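Local coordinates for protein CDP-4-keto-6-deoxy-D-glucose-3-dehydrase (Yersinia pseudotuberculosis, PDB 3BB8) that probably acts as a pyridoxal 5'-phosphate-dependent 3-dehydrase on CDP-4-keto-6-deoxy-D-glucose in lipopolysaccharide biosynthesis, built on the aspartate aminotransferase fold, at residues I164-G169 with E190-A195; D194-T199 with K220-G225; G212-Y217 with A229-S234; E307-K312 with I413-T418; E311-N316 with D341-G346. The protein carries 1 engineered substitution. One frame throughout, in Å; residues are numbered along the deposited sequence.

Contact 1: residues I164-G169 with E190-A195; sequences IAHTLG and EDCCDA. With PLP (pyridoxal-5'-phosphate), chain C.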
# COMPACT_ATOMS: atom_id res chain seq x y z
N ILE A 164 -7.16 11.47 15.99
CA ILE A 164 -7.08 12.83 15.50
C ILE A 164 -5.66 13.14 15.06
O ILE A 164 -4.70 12.56 15.57
CB ILE A 164 -7.43 13.82 16.63
CG1 ILE A 164 -8.86 13.60 17.08
CG2 ILE A 164 -7.21 15.24 16.17
CD1 ILE A 164 -9.25 14.48 18.26
N ALA A 165 -5.51 14.08 14.14
CA ALA A 165 -4.19 14.45 13.65
C ALA A 165 -3.74 15.79 14.23
O ALA A 165 -4.56 16.66 14.49
CB ALA A 165 -4.20 14.52 12.12
N HIS A 166 -2.42 15.93 14.43
CA HIS A 166 -1.85 17.18 14.91
C HIS A 166 -1.76 18.00 13.63
O HIS A 166 -0.73 18.01 12.94
CB HIS A 166 -0.46 16.95 15.53
CG HIS A 166 -0.49 16.27 16.86
ND1 HIS A 166 -0.30 14.92 17.02
CD2 HIS A 166 -0.78 16.75 18.10
CE1 HIS A 166 -0.46 14.59 18.29
NE2 HIS A 166 -0.75 15.68 18.96
N THR A 167 -2.86 18.66 13.31
CA THR A 167 -3.00 19.43 12.07
C THR A 167 -1.90 20.42 11.74
O THR A 167 -1.59 21.30 12.53
CB THR A 167 -4.35 20.15 12.07
OG1 THR A 167 -5.38 19.19 12.29
CG2 THR A 167 -4.59 20.85 10.73
N LEU A 168 -1.32 20.24 10.56
CA LEU A 168 -0.25 21.07 10.04
C LEU A 168 0.99 21.23 10.93
O LEU A 168 1.73 22.20 10.80
CB LEU A 168 -0.80 22.46 9.68
CG LEU A 168 -1.79 22.47 8.51
CD1 LEU A 168 -2.36 23.89 8.33
CD2 LEU A 168 -1.08 22.02 7.24
N GLY A 169 1.23 20.25 11.80
CA GLY A 169 2.39 20.33 12.66
C GLY A 169 2.03 20.86 14.03
O GLY A 169 2.68 20.54 15.03
N GLU A 190 -2.67 8.91 17.43
CA GLU A 190 -2.12 10.20 17.03
C GLU A 190 -1.64 10.21 15.57
O GLU A 190 -0.59 9.64 15.26
CB GLU A 190 -0.90 10.55 17.88
CG GLU A 190 -1.14 11.21 19.21
CD GLU A 190 0.17 11.47 19.92
OE1 GLU A 190 0.68 10.56 20.61
OE2 GLU A 190 0.73 12.58 19.76
N ASP A 191 -2.40 10.85 14.69
CA ASP A 191 -1.99 10.96 13.30
C ASP A 191 -0.98 12.11 13.27
O ASP A 191 -1.35 13.28 13.39
CB ASP A 191 -3.19 11.27 12.40
CG ASP A 191 -2.80 11.48 10.93
OD1 ASP A 191 -3.71 11.40 10.07
OD2 ASP A 191 -1.60 11.73 10.65
N CYS A 192 0.29 11.76 13.13
CA CYS A 192 1.40 12.71 13.09
C CYS A 192 1.98 12.79 11.69
O CYS A 192 3.15 13.14 11.51
CB CYS A 192 2.52 12.26 14.05
SG CYS A 192 2.00 12.10 15.77
N CYS A 193 1.16 12.48 10.69
CA CYS A 193 1.63 12.52 9.31
C CYS A 193 2.17 13.88 8.87
O CYS A 193 2.95 13.97 7.92
CB CYS A 193 0.53 12.04 8.36
SG CYS A 193 0.25 10.24 8.46
N ASP A 194 1.74 14.95 9.54
CA ASP A 194 2.23 16.28 9.19
C ASP A 194 2.92 16.91 10.39
O ASP A 194 3.16 18.12 10.41
CB ASP A 194 1.08 17.22 8.80
CG ASP A 194 0.28 16.71 7.63
OD1 ASP A 194 0.87 16.21 6.65
OD2 ASP A 194 -0.96 16.83 7.67
N ALA A 195 3.25 16.08 11.38
CA ALA A 195 3.87 16.59 12.60
C ALA A 195 5.13 15.88 13.09
O ALA A 195 5.32 15.73 14.30
CB ALA A 195 2.83 16.60 13.72
N1 PLP C . -3.12 12.49 7.42
C2 PLP C . -2.66 13.78 7.21
C2A PLP C . -3.08 14.85 8.22
C3 PLP C . -1.82 14.07 6.09
O3 PLP C . -1.36 15.31 5.85
C4 PLP C . -1.45 13.00 5.17
C4A PLP C . -0.50 13.37 3.97
C5 PLP C . -1.96 11.69 5.43
C6 PLP C . -2.81 11.48 6.59
C5A PLP C . -1.72 10.45 4.63
O4P PLP C . -0.48 10.38 4.08
P PLP C . -0.16 9.88 2.59
O1P PLP C . 1.31 9.51 2.59
O2P PLP C . -0.44 11.17 1.63
O3P PLP C . -1.07 8.70 2.21
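Ala165 and Asp191 lie side by side on neighbouring parallel strands, their CA atoms 4.1 Å apart. The backbone joins through Asp191 N to Ile164 O at 3.0 Å and His166 N to Asp191 O, also 3.0 Å. The side chain of Asp191 leads from this pairing to the cofactor. Its CB rests on Ala165 CB at 3.4 Å, and CG, anti to the backbone N (chi1 177°), stays within 3.6 Å of the same methyl. Beyond it the carboxylate divides its work. OD1 accepts from the pyridine N1 of pyridoxal-5'-phosphate at 2.9 Å and from Thr123 OG1, whereas OD2 takes the backbone N of Cys193 at 2.9 Å, closing an Asx turn that fixes the rotation of the group. A carboxylate at N1 would favour a protonated pyridine, as in aminotransferases of this fold. Past the strands, the chain turns at Cys192-Ala195, and Ala195 CB touches both His166 CB and Gly169 CA. Phe172 stacks on the His166 ring. The contact closes the beta-alpha-beta unit of strand 159-165, helix 174-184 and strand 187-191 at the C-terminal ends of its strands, with strand 211-215 flanking 187-191 on the side away from 159-165.

Contact 2: residues D194-T199 with K220-G225; sequences DALGST and KHITMG. Engineered in segment 220-225: Lys220 (natural residue His). With PLP (pyridoxal-5'-phosphate), chain C.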
# COMPACT_ATOMS: atom_id res chain seq x y z
N ASP A 194 1.74 14.95 9.54
CA ASP A 194 2.23 16.28 9.19
C ASP A 194 2.92 16.91 10.39
O ASP A 194 3.16 18.12 10.41
CB ASP A 194 1.08 17.22 8.80
CG ASP A 194 0.28 16.71 7.63
OD1 ASP A 194 0.87 16.21 6.65
OD2 ASP A 194 -0.96 16.83 7.67
N ALA A 195 3.25 16.08 11.38
CA ALA A 195 3.87 16.59 12.60
C ALA A 195 5.13 15.88 13.09
O ALA A 195 5.32 15.73 14.30
CB ALA A 195 2.83 16.60 13.72
N LEU A 196 5.98 15.44 12.18
CA LEU A 196 7.20 14.77 12.59
C LEU A 196 8.14 15.79 13.23
O LEU A 196 8.56 16.75 12.57
CB LEU A 196 7.89 14.11 11.39
CG LEU A 196 9.15 13.32 11.74
CD1 LEU A 196 8.83 12.24 12.76
CD2 LEU A 196 9.74 12.71 10.48
N GLY A 197 8.45 15.59 14.50
CA GLY A 197 9.34 16.50 15.19
C GLY A 197 8.61 17.43 16.15
O GLY A 197 9.24 18.11 16.96
N SER A 198 7.29 17.45 16.06
CA SER A 198 6.49 18.29 16.93
C SER A 198 6.54 17.75 18.34
O SER A 198 6.50 16.54 18.56
CB SER A 198 5.03 18.33 16.45
OG SER A 198 4.89 19.15 15.30
N THR A 199 6.61 18.66 19.31
CA THR A 199 6.65 18.29 20.71
C THR A 199 5.53 19.00 21.45
O THR A 199 5.07 20.06 21.04
CB THR A 199 8.00 18.66 21.36
OG1 THR A 199 8.12 20.09 21.43
CG2 THR A 199 9.16 18.12 20.53
N LYS A 220 5.67 15.97 2.81
CA LYS A 220 5.91 15.87 4.25
C LYS A 220 7.36 16.14 4.73
O LYS A 220 8.26 16.38 3.93
CB LYS A 220 5.36 14.50 4.73
CG LYS A 220 3.83 14.50 5.11
CD LYS A 220 2.80 14.48 3.93
CE LYS A 220 1.37 14.88 4.42
NZ LYS A 220 0.07 14.53 3.64
N HIS A 221 7.57 16.12 6.04
CA HIS A 221 8.90 16.40 6.60
C HIS A 221 10.07 15.70 5.91
O HIS A 221 11.05 16.35 5.54
CB HIS A 221 8.88 16.12 8.09
CG HIS A 221 7.98 17.04 8.85
ND1 HIS A 221 8.40 18.27 9.32
CD2 HIS A 221 6.68 16.94 9.20
CE1 HIS A 221 7.39 18.88 9.91
NE2 HIS A 221 6.33 18.09 9.85
N ILE A 222 9.98 14.38 5.75
CA ILE A 222 11.02 13.64 5.04
C ILE A 222 10.28 12.76 4.06
O ILE A 222 9.10 12.47 4.27
CB ILE A 222 11.89 12.76 5.99
CG1 ILE A 222 11.03 11.69 6.67
CG2 ILE A 222 12.59 13.64 7.00
CD1 ILE A 222 11.82 10.75 7.58
N THR A 223 10.94 12.32 2.99
CA THR A 223 10.23 11.52 2.00
C THR A 223 10.88 10.21 1.51
O THR A 223 12.09 10.01 1.61
CB THR A 223 9.94 12.38 0.77
OG1 THR A 223 9.13 11.66 -0.17
CG2 THR A 223 11.25 12.77 0.10
N MET A 224 10.05 9.33 0.97
CA MET A 224 10.53 8.16 0.25
C MET A 224 9.92 8.04 -1.14
O MET A 224 9.87 6.95 -1.72
CB MET A 224 10.09 6.87 0.95
CG MET A 224 10.65 6.71 2.35
SD MET A 224 10.25 5.11 3.08
CE MET A 224 10.51 5.45 4.82
N GLY A 225 9.45 9.16 -1.68
CA GLY A 225 8.36 9.16 -2.63
C GLY A 225 6.98 8.82 -2.08
O GLY A 225 6.12 9.70 -1.96
N1 PLP C . -3.12 12.49 7.42
C2 PLP C . -2.66 13.78 7.21
C2A PLP C . -3.08 14.85 8.22
C3 PLP C . -1.82 14.07 6.09
O3 PLP C . -1.36 15.31 5.85
C4 PLP C . -1.45 13.00 5.17
C4A PLP C . -0.50 13.37 3.97
C5 PLP C . -1.96 11.69 5.43
C6 PLP C . -2.81 11.48 6.59
C5A PLP C . -1.72 10.45 4.63
O4P PLP C . -0.48 10.38 4.08
P PLP C . -0.16 9.88 2.59
O1P PLP C . 1.31 9.51 2.59
O2P PLP C . -0.44 11.17 1.63
O3P PLP C . -1.07 8.70 2.21
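Asp194 and the engineered Lys220, histidine in the natural sequence, approach each other beside the cofactor. The CG of Asp194 is anti to the carbonyl carbon (chi1 -59°), and the carboxylate lies next to O3 of pyridoxal-5'-phosphate. Lys220 NZ is bonded covalently to C4A of the cofactor at 1.3 Å, the linkage of an internal aldimine. A long pair of 3.5 Å between Asp194 OD1 and Lys220 NZ is tentative, since the modelled place of OD1 is doubtful and the pair would be ionic only if the imine is protonated. At the other end of the residue, Asp194 O receives a weak hydrogen bond of 3.2 Å from His221 NE2, near the plane of the imidazole. Ala195 opens a type II turn that ends at Ser198. Next comes Leu196, which packs on the same imidazole in two places: its carbonyl O sits 3.5 Å above the ring plane, over the centre, while CB meets His221 CD2 at 3.8 Å. Its CD2 methyl continues to Ile222 CD1 at 4.1 Å. Gly197 takes the positive phi of the turn, and Ser198 OG leaves the pair to bond Gly169 O and Ser343 N. Two buried loops beyond strand ends thus meet at the cofactor, the arrangement of a pyridoxal phosphate site in the aspartate aminotransferase fold, here with a lysine introduced where the natural dehydrase carries histidine.

Contact 3: residues G212-Y217 with A229-S234; sequences GTVSFY and AVFTQS. With PLP (pyridoxal-5'-phosphate), chain C.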
# COMPACT_ATOMS: atom_id res chain seq x y z
N GLY A 212 0.95 5.61 16.81
CA GLY A 212 1.30 6.84 16.12
C GLY A 212 1.53 6.52 14.64
O GLY A 212 1.91 5.39 14.30
N THR A 213 1.29 7.49 13.77
CA THR A 213 1.47 7.31 12.33
C THR A 213 2.14 8.54 11.73
O THR A 213 1.97 9.65 12.22
CB THR A 213 0.12 7.11 11.62
OG1 THR A 213 -0.68 8.29 11.80
CG2 THR A 213 -0.62 5.92 12.20
N VAL A 214 2.90 8.33 10.66
CA VAL A 214 3.58 9.43 9.99
C VAL A 214 3.62 9.09 8.51
O VAL A 214 3.50 7.92 8.13
CB VAL A 214 5.04 9.62 10.54
CG1 VAL A 214 5.90 8.43 10.15
CG2 VAL A 214 5.64 10.91 10.00
N SER A 215 3.76 10.12 7.67
CA SER A 215 3.79 9.93 6.22
C SER A 215 5.11 10.36 5.57
O SER A 215 5.79 11.25 6.06
CB SER A 215 2.66 10.73 5.59
OG SER A 215 2.85 10.87 4.19
N PHE A 216 5.47 9.73 4.45
CA PHE A 216 6.70 10.12 3.76
C PHE A 216 6.45 10.52 2.31
O PHE A 216 7.27 10.27 1.43
CB PHE A 216 7.73 8.99 3.82
CG PHE A 216 8.00 8.51 5.20
CD1 PHE A 216 8.01 7.14 5.48
CD2 PHE A 216 8.21 9.40 6.24
CE1 PHE A 216 8.23 6.68 6.78
CE2 PHE A 216 8.43 8.95 7.54
CZ PHE A 216 8.44 7.58 7.81
N TYR A 217 5.27 11.10 2.08
CA TYR A 217 4.89 11.61 0.77
C TYR A 217 5.83 12.84 0.58
O TYR A 217 6.24 13.46 1.55
CB TYR A 217 3.42 12.03 0.80
CG TYR A 217 2.86 12.46 -0.53
CD1 TYR A 217 2.74 11.54 -1.57
CD2 TYR A 217 2.53 13.78 -0.78
CE1 TYR A 217 2.30 11.93 -2.82
CE2 TYR A 217 2.09 14.19 -2.03
CZ TYR A 217 1.99 13.26 -3.04
OH TYR A 217 1.58 13.65 -4.30
N ALA A 229 4.80 5.17 8.24
CA ALA A 229 5.14 4.26 9.31
C ALA A 229 4.18 4.30 10.49
O ALA A 229 3.59 5.35 10.79
CB ALA A 229 6.57 4.54 9.80
N VAL A 230 4.01 3.15 11.12
CA VAL A 230 3.19 3.02 12.31
C VAL A 230 4.22 2.76 13.41
O VAL A 230 5.16 2.00 13.21
CB VAL A 230 2.21 1.82 12.22
CG1 VAL A 230 1.43 1.68 13.52
CG2 VAL A 230 1.24 2.03 11.07
N PHE A 231 4.06 3.43 14.55
CA PHE A 231 4.97 3.26 15.66
C PHE A 231 4.20 3.20 16.96
O PHE A 231 3.12 3.79 17.08
CB PHE A 231 6.05 4.35 15.68
CG PHE A 231 5.51 5.76 15.55
CD1 PHE A 231 5.06 6.45 16.66
CD2 PHE A 231 5.53 6.41 14.31
CE1 PHE A 231 4.64 7.79 16.56
CE2 PHE A 231 5.12 7.74 14.19
CZ PHE A 231 4.67 8.43 15.32
N THR A 232 4.74 2.47 17.93
CA THR A 232 4.06 2.29 19.20
C THR A 232 5.07 1.91 20.28
O THR A 232 6.24 1.70 20.00
CB THR A 232 2.99 1.16 19.09
OG1 THR A 232 2.27 1.04 20.33
CG2 THR A 232 3.65 -0.17 18.78
N GLN A 233 4.60 1.84 21.52
CA GLN A 233 5.48 1.47 22.61
C GLN A 233 5.07 0.10 23.11
O GLN A 233 5.76 -0.52 23.92
CB GLN A 233 5.36 2.51 23.72
CG GLN A 233 5.46 3.93 23.19
CD GLN A 233 5.78 4.94 24.26
OE1 GLN A 233 6.90 4.95 24.79
NE2 GLN A 233 4.82 5.79 24.58
N SER A 234 3.95 -0.38 22.58
CA SER A 234 3.41 -1.68 22.94
C SER A 234 3.83 -2.81 22.01
O SER A 234 3.61 -2.75 20.80
CB SER A 234 1.89 -1.61 22.97
OG SER A 234 1.33 -2.90 22.92
N1 PLP C . -3.12 12.49 7.42
C2 PLP C . -2.66 13.78 7.21
C2A PLP C . -3.08 14.85 8.22
C3 PLP C . -1.82 14.07 6.09
O3 PLP C . -1.36 15.31 5.85
C4 PLP C . -1.45 13.00 5.17
C4A PLP C . -0.50 13.37 3.97
C5 PLP C . -1.96 11.69 5.43
C6 PLP C . -2.81 11.48 6.59
C5A PLP C . -1.72 10.45 4.63
O4P PLP C . -0.48 10.38 4.08
P PLP C . -0.16 9.88 2.59
O1P PLP C . 1.31 9.51 2.59
O2P PLP C . -0.44 11.17 1.63
O3P PLP C . -1.07 8.70 2.21
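Phe231 lays its ring flat over the backbone of Gly212. Its CG stands between the backbone N and the carbonyl carbon (chi1 49°). Gly212 C lies 3.6 Å above the ring plane over the centre, and Gly212 CA makes a CH-pi contact 3.9 Å from the centroid. With no side chain at Gly212, the ring comes down directly on the backbone. Val214 meets the ring at its edge instead, CB to Phe231 CE2 at 4.1 Å. Strands 211-215 and 228-232 run antiparallel here, the one reversed neighbour of 211-215 in the large mixed sheet of the aminotransferase fold; Gly212-Phe231 and Val214-Ala229 are hydrogen-bonded pairs, with Thr213-Val230 a non-hydrogen-bonded pair between them. Ala229 CB touches Val214 CG1 at 4.0 Å and Phe216 CE1 at 4.1 Å. At the strand end Ser215 OG, anti to its backbone N, donates to the cofactor phosphate O1P at 2.6 Å and accepts from Tyr217 N in an ST turn.

Contact 4: residues E307-K312 with I413-T418; sequences EEFVEK and IYPGLT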
# COMPACT_ATOMS: atom_id res chain seq x y z
N GLU A 307 16.58 16.81 11.82
CA GLU A 307 16.77 17.83 12.86
C GLU A 307 16.96 19.20 12.23
O GLU A 307 16.45 20.20 12.74
CB GLU A 307 17.96 17.46 13.75
CG GLU A 307 17.69 16.23 14.61
CD GLU A 307 18.82 15.91 15.56
OE1 GLU A 307 19.92 15.55 15.08
OE2 GLU A 307 18.61 16.01 16.79
N GLU A 308 17.68 19.23 11.13
CA GLU A 308 17.92 20.46 10.39
C GLU A 308 16.56 20.98 9.92
O GLU A 308 16.17 22.13 10.19
CB GLU A 308 18.81 20.17 9.18
CG GLU A 308 19.14 21.37 8.33
CD GLU A 308 19.26 21.02 6.86
OE1 GLU A 308 19.86 19.97 6.54
OE2 GLU A 308 18.74 21.80 6.02
N PHE A 309 15.83 20.12 9.21
CA PHE A 309 14.51 20.45 8.69
C PHE A 309 13.56 21.00 9.74
O PHE A 309 12.94 22.04 9.52
CB PHE A 309 13.88 19.21 8.04
CG PHE A 309 14.54 18.79 6.76
CD1 PHE A 309 15.36 19.66 6.06
CD2 PHE A 309 14.29 17.54 6.22
CE1 PHE A 309 15.93 19.29 4.84
CE2 PHE A 309 14.85 17.15 5.01
CZ PHE A 309 15.67 18.03 4.31
N VAL A 310 13.44 20.31 10.87
CA VAL A 310 12.55 20.75 11.94
C VAL A 310 12.92 22.15 12.44
O VAL A 310 12.05 22.99 12.67
CB VAL A 310 12.59 19.78 13.13
CG1 VAL A 310 11.68 20.27 14.25
CG2 VAL A 310 12.16 18.39 12.67
N GLU A 311 14.22 22.39 12.60
CA GLU A 311 14.72 23.67 13.06
C GLU A 311 14.42 24.75 12.02
O GLU A 311 14.00 25.85 12.37
CB GLU A 311 16.24 23.57 13.29
CG GLU A 311 16.96 24.90 13.48
CD GLU A 311 18.46 24.73 13.69
OE1 GLU A 311 19.11 24.03 12.88
OE2 GLU A 311 18.99 25.29 14.68
N LYS A 312 14.63 24.43 10.75
CA LYS A 312 14.39 25.35 9.66
C LYS A 312 12.91 25.72 9.52
O LYS A 312 12.57 26.87 9.27
CB LYS A 312 14.90 24.75 8.35
CG LYS A 312 14.76 25.65 7.13
CD LYS A 312 15.51 26.96 7.32
CE LYS A 312 15.38 27.84 6.08
NZ LYS A 312 15.98 29.20 6.29
N ILE A 413 6.41 27.07 4.34
CA ILE A 413 7.53 27.41 5.21
C ILE A 413 8.52 26.26 5.33
O ILE A 413 9.31 26.20 6.28
CB ILE A 413 6.96 27.75 6.62
CG1 ILE A 413 5.86 26.77 7.02
CG2 ILE A 413 6.48 29.20 6.65
CD1 ILE A 413 6.36 25.37 7.34
N TYR A 414 8.48 25.35 4.36
CA TYR A 414 9.35 24.18 4.35
C TYR A 414 10.80 24.55 4.01
O TYR A 414 11.06 25.57 3.36
CB TYR A 414 8.81 23.10 3.39
CG TYR A 414 9.03 23.37 1.92
CD1 TYR A 414 9.94 22.61 1.18
CD2 TYR A 414 8.35 24.39 1.27
CE1 TYR A 414 10.16 22.86 -0.17
CE2 TYR A 414 8.56 24.65 -0.08
CZ TYR A 414 9.46 23.88 -0.80
OH TYR A 414 9.65 24.13 -2.14
N PRO A 415 11.76 23.71 4.43
CA PRO A 415 13.21 23.86 4.23
C PRO A 415 13.70 24.33 2.87
O PRO A 415 14.81 24.85 2.76
CB PRO A 415 13.75 22.48 4.58
CG PRO A 415 12.81 22.04 5.66
CD PRO A 415 11.47 22.42 5.08
N GLY A 416 12.90 24.14 1.83
CA GLY A 416 13.32 24.56 0.50
C GLY A 416 13.12 26.05 0.23
O GLY A 416 13.37 26.53 -0.87
N LEU A 417 12.67 26.78 1.25
CA LEU A 417 12.42 28.21 1.12
C LEU A 417 13.39 29.09 1.90
O LEU A 417 13.56 28.93 3.11
CB LEU A 417 10.98 28.51 1.57
CG LEU A 417 9.85 28.57 0.53
CD1 LEU A 417 10.08 27.59 -0.60
CD2 LEU A 417 8.53 28.30 1.24
N THR A 418 14.03 30.03 1.19
CA THR A 418 14.98 30.96 1.81
C THR A 418 14.25 32.23 2.24
O THR A 418 13.06 32.40 1.95
CB THR A 418 16.10 31.38 0.83
OG1 THR A 418 15.53 32.09 -0.27
CG2 THR A 418 16.85 30.16 0.32
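Pro415 carries most of the meeting with helix 293-323, fitting against Phe309 and Lys312 one turn apart. Before it comes Ile413, which only borders the helix here, while its side chain lies on Asn316 and Leu320 further along. Tyr414 begins a type I turn that Leu417 N closes on Tyr414 O. Within the turn, the proline ring crosses the Phe309 side chain at about a right angle: CG touches Phe309 CD1 at 3.5 Å and CB reaches the same atom at 3.6 Å, so one ortho carbon of the phenyl takes both. Pro415 CA also meets Lys312 CG at 3.7 Å, the two side chains sliding past each other in opposite directions. Lys312 bends at chi2 (59°), and farther out its CE comes within 3.6 Å of Leu417 O; no hydrogen bond crosses between the segments. The last residue, Thr418, N-caps helix 419-432, with OG1 weakly bonded to the backbone N of Asp420 and His421. A type I turn thus packs its proline on the long helix 293-323, where the loop between strand 408-411 and helix 419-432 passes over it.

Contact 5: residues E311-N316 with D341-G346; sequences EKRKAN and DPSWFG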
# COMPACT_ATOMS: atom_id res chain seq x y z
N GLU A 311 14.22 22.39 12.60
CA GLU A 311 14.72 23.67 13.06
C GLU A 311 14.42 24.75 12.02
O GLU A 311 14.00 25.85 12.37
CB GLU A 311 16.24 23.57 13.29
CG GLU A 311 16.96 24.90 13.48
CD GLU A 311 18.46 24.73 13.69
OE1 GLU A 311 19.11 24.03 12.88
OE2 GLU A 311 18.99 25.29 14.68
N LYS A 312 14.63 24.43 10.75
CA LYS A 312 14.39 25.35 9.66
C LYS A 312 12.91 25.72 9.52
O LYS A 312 12.57 26.87 9.27
CB LYS A 312 14.90 24.75 8.35
CG LYS A 312 14.76 25.65 7.13
CD LYS A 312 15.51 26.96 7.32
CE LYS A 312 15.38 27.84 6.08
NZ LYS A 312 15.98 29.20 6.29
N ARG A 313 12.03 24.74 9.68
CA ARG A 313 10.60 25.00 9.58
C ARG A 313 10.16 25.95 10.68
O ARG A 313 9.34 26.84 10.45
CB ARG A 313 9.80 23.69 9.65
CG ARG A 313 9.92 22.84 8.39
CD ARG A 313 9.40 21.42 8.59
NE ARG A 313 9.33 20.73 7.31
CZ ARG A 313 8.34 20.87 6.43
NH1 ARG A 313 7.32 21.69 6.69
NH2 ARG A 313 8.39 20.22 5.27
N LYS A 314 10.70 25.77 11.88
CA LYS A 314 10.34 26.65 12.98
C LYS A 314 10.82 28.07 12.69
O LYS A 314 10.13 29.04 12.98
CB LYS A 314 10.96 26.15 14.28
CG LYS A 314 10.40 24.83 14.77
CD LYS A 314 11.06 24.42 16.07
CE LYS A 314 10.50 23.11 16.59
NZ LYS A 314 11.26 22.63 17.77
N ALA A 315 12.01 28.16 12.11
CA ALA A 315 12.62 29.44 11.76
C ALA A 315 11.76 30.20 10.76
O ALA A 315 11.32 31.32 11.02
CB ALA A 315 14.02 29.22 11.19
N ASN A 316 11.52 29.57 9.61
CA ASN A 316 10.70 30.17 8.57
C ASN A 316 9.33 30.59 9.09
O ASN A 316 8.79 31.61 8.66
CB ASN A 316 10.53 29.19 7.41
CG ASN A 316 11.81 29.00 6.61
OD1 ASN A 316 11.84 28.27 5.62
ND2 ASN A 316 12.87 29.68 7.04
N ASP A 341 5.73 22.85 20.95
CA ASP A 341 6.77 23.37 20.07
C ASP A 341 6.51 22.72 18.70
O ASP A 341 7.20 21.79 18.29
CB ASP A 341 8.15 23.00 20.61
CG ASP A 341 9.29 23.72 19.88
OD1 ASP A 341 9.01 24.58 19.02
OD2 ASP A 341 10.46 23.41 20.18
N PRO A 342 5.50 23.23 18.00
CA PRO A 342 5.05 22.63 16.75
C PRO A 342 6.14 22.66 15.68
O PRO A 342 6.67 23.73 15.38
CB PRO A 342 3.88 23.52 16.33
CG PRO A 342 4.19 24.84 16.94
CD PRO A 342 4.87 24.55 18.24
N SER A 343 6.45 21.50 15.11
CA SER A 343 7.23 21.44 13.88
C SER A 343 6.36 21.71 12.66
O SER A 343 5.86 20.79 12.03
CB SER A 343 7.91 20.07 13.75
OG SER A 343 8.68 20.00 12.56
N TRP A 344 6.18 22.99 12.35
CA TRP A 344 5.27 23.40 11.29
C TRP A 344 5.44 22.69 9.95
O TRP A 344 6.55 22.54 9.44
CB TRP A 344 5.32 24.92 11.08
CG TRP A 344 4.91 25.67 12.30
CD1 TRP A 344 5.73 26.22 13.25
CD2 TRP A 344 3.57 25.87 12.78
NE1 TRP A 344 4.99 26.74 14.28
CE2 TRP A 344 3.66 26.54 14.02
CE3 TRP A 344 2.31 25.54 12.28
CZ2 TRP A 344 2.53 26.88 14.78
CZ3 TRP A 344 1.18 25.88 13.03
CH2 TRP A 344 1.30 26.55 14.27
N PHE A 345 4.30 22.24 9.42
CA PHE A 345 4.22 21.55 8.14
C PHE A 345 3.97 22.60 7.08
O PHE A 345 4.53 22.55 5.98
CB PHE A 345 3.05 20.54 8.18
CG PHE A 345 2.77 19.87 6.86
CD1 PHE A 345 1.87 20.42 5.96
CD2 PHE A 345 3.41 18.69 6.51
CE1 PHE A 345 1.60 19.80 4.74
CE2 PHE A 345 3.15 18.06 5.29
CZ PHE A 345 2.24 18.62 4.41
N GLY A 346 3.12 23.56 7.44
CA GLY A 346 2.78 24.65 6.54
C GLY A 346 2.38 25.85 7.38
O GLY A 346 2.33 25.76 8.61
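Arg313 reaches from helix 293-323 to two successive carbonyls of the loop 341-346, and both are taken by the one nitrogen NH1. Trp344 O, 3.0 Å from NH1, is met on a lone pair in its carbonyl plane. Phe345 O is equally close to NH1 at 3.0 Å, but here the donor stands above the carbonyl plane, while the oxygen lies in the plane of the guanidinium. The arginine chain is extended from CG to NE, and its CD passes 3.2 Å from Trp344 O on the way. A salt bridge follows at the next residue. Lys314, extended beyond CG, crosses Asp341 at about a right angle and sets NZ 2.7 Å from Asp341 OD2, above the carboxylate plane. On the way Lys314 CG passes Pro342 O at 3.9 Å. Ser343 OG bonds weakly to Leu196 O. Phe317 stacks on the Trp344 ring, and Phe345 rests on Asp194 of the cofactor site. Two cationic side chains thus serve different ends, the lysine pairing with a partly exposed carboxylate and the buried arginine satisfying backbone carbonyls, its charge probably stabilised by their dipoles.

How the contacts relate
Contacts 1, 2 and 3 lie in the buried centre and all reach pyridoxal-5'-phosphate, whereas contacts 4 and 5 sit farther out on helix 293-323. Contacts 1 and 3 belong to one sheet, with strands 187-191 and 211-215 as neighbours, and rest on backbone pairing, parallel in the first and antiparallel in the second. Contact 2 shares Asp194 and Ala195 with contact 1 but joins loops, through an engineered lysine bonded to the cofactor and an imidazole. Contact 4 is almost wholly apolar; contact 5, one step further along the same helix, relies on charged groups. Loop 341-346 ties contact 5 inward, through Phe345 N to Leu168 O.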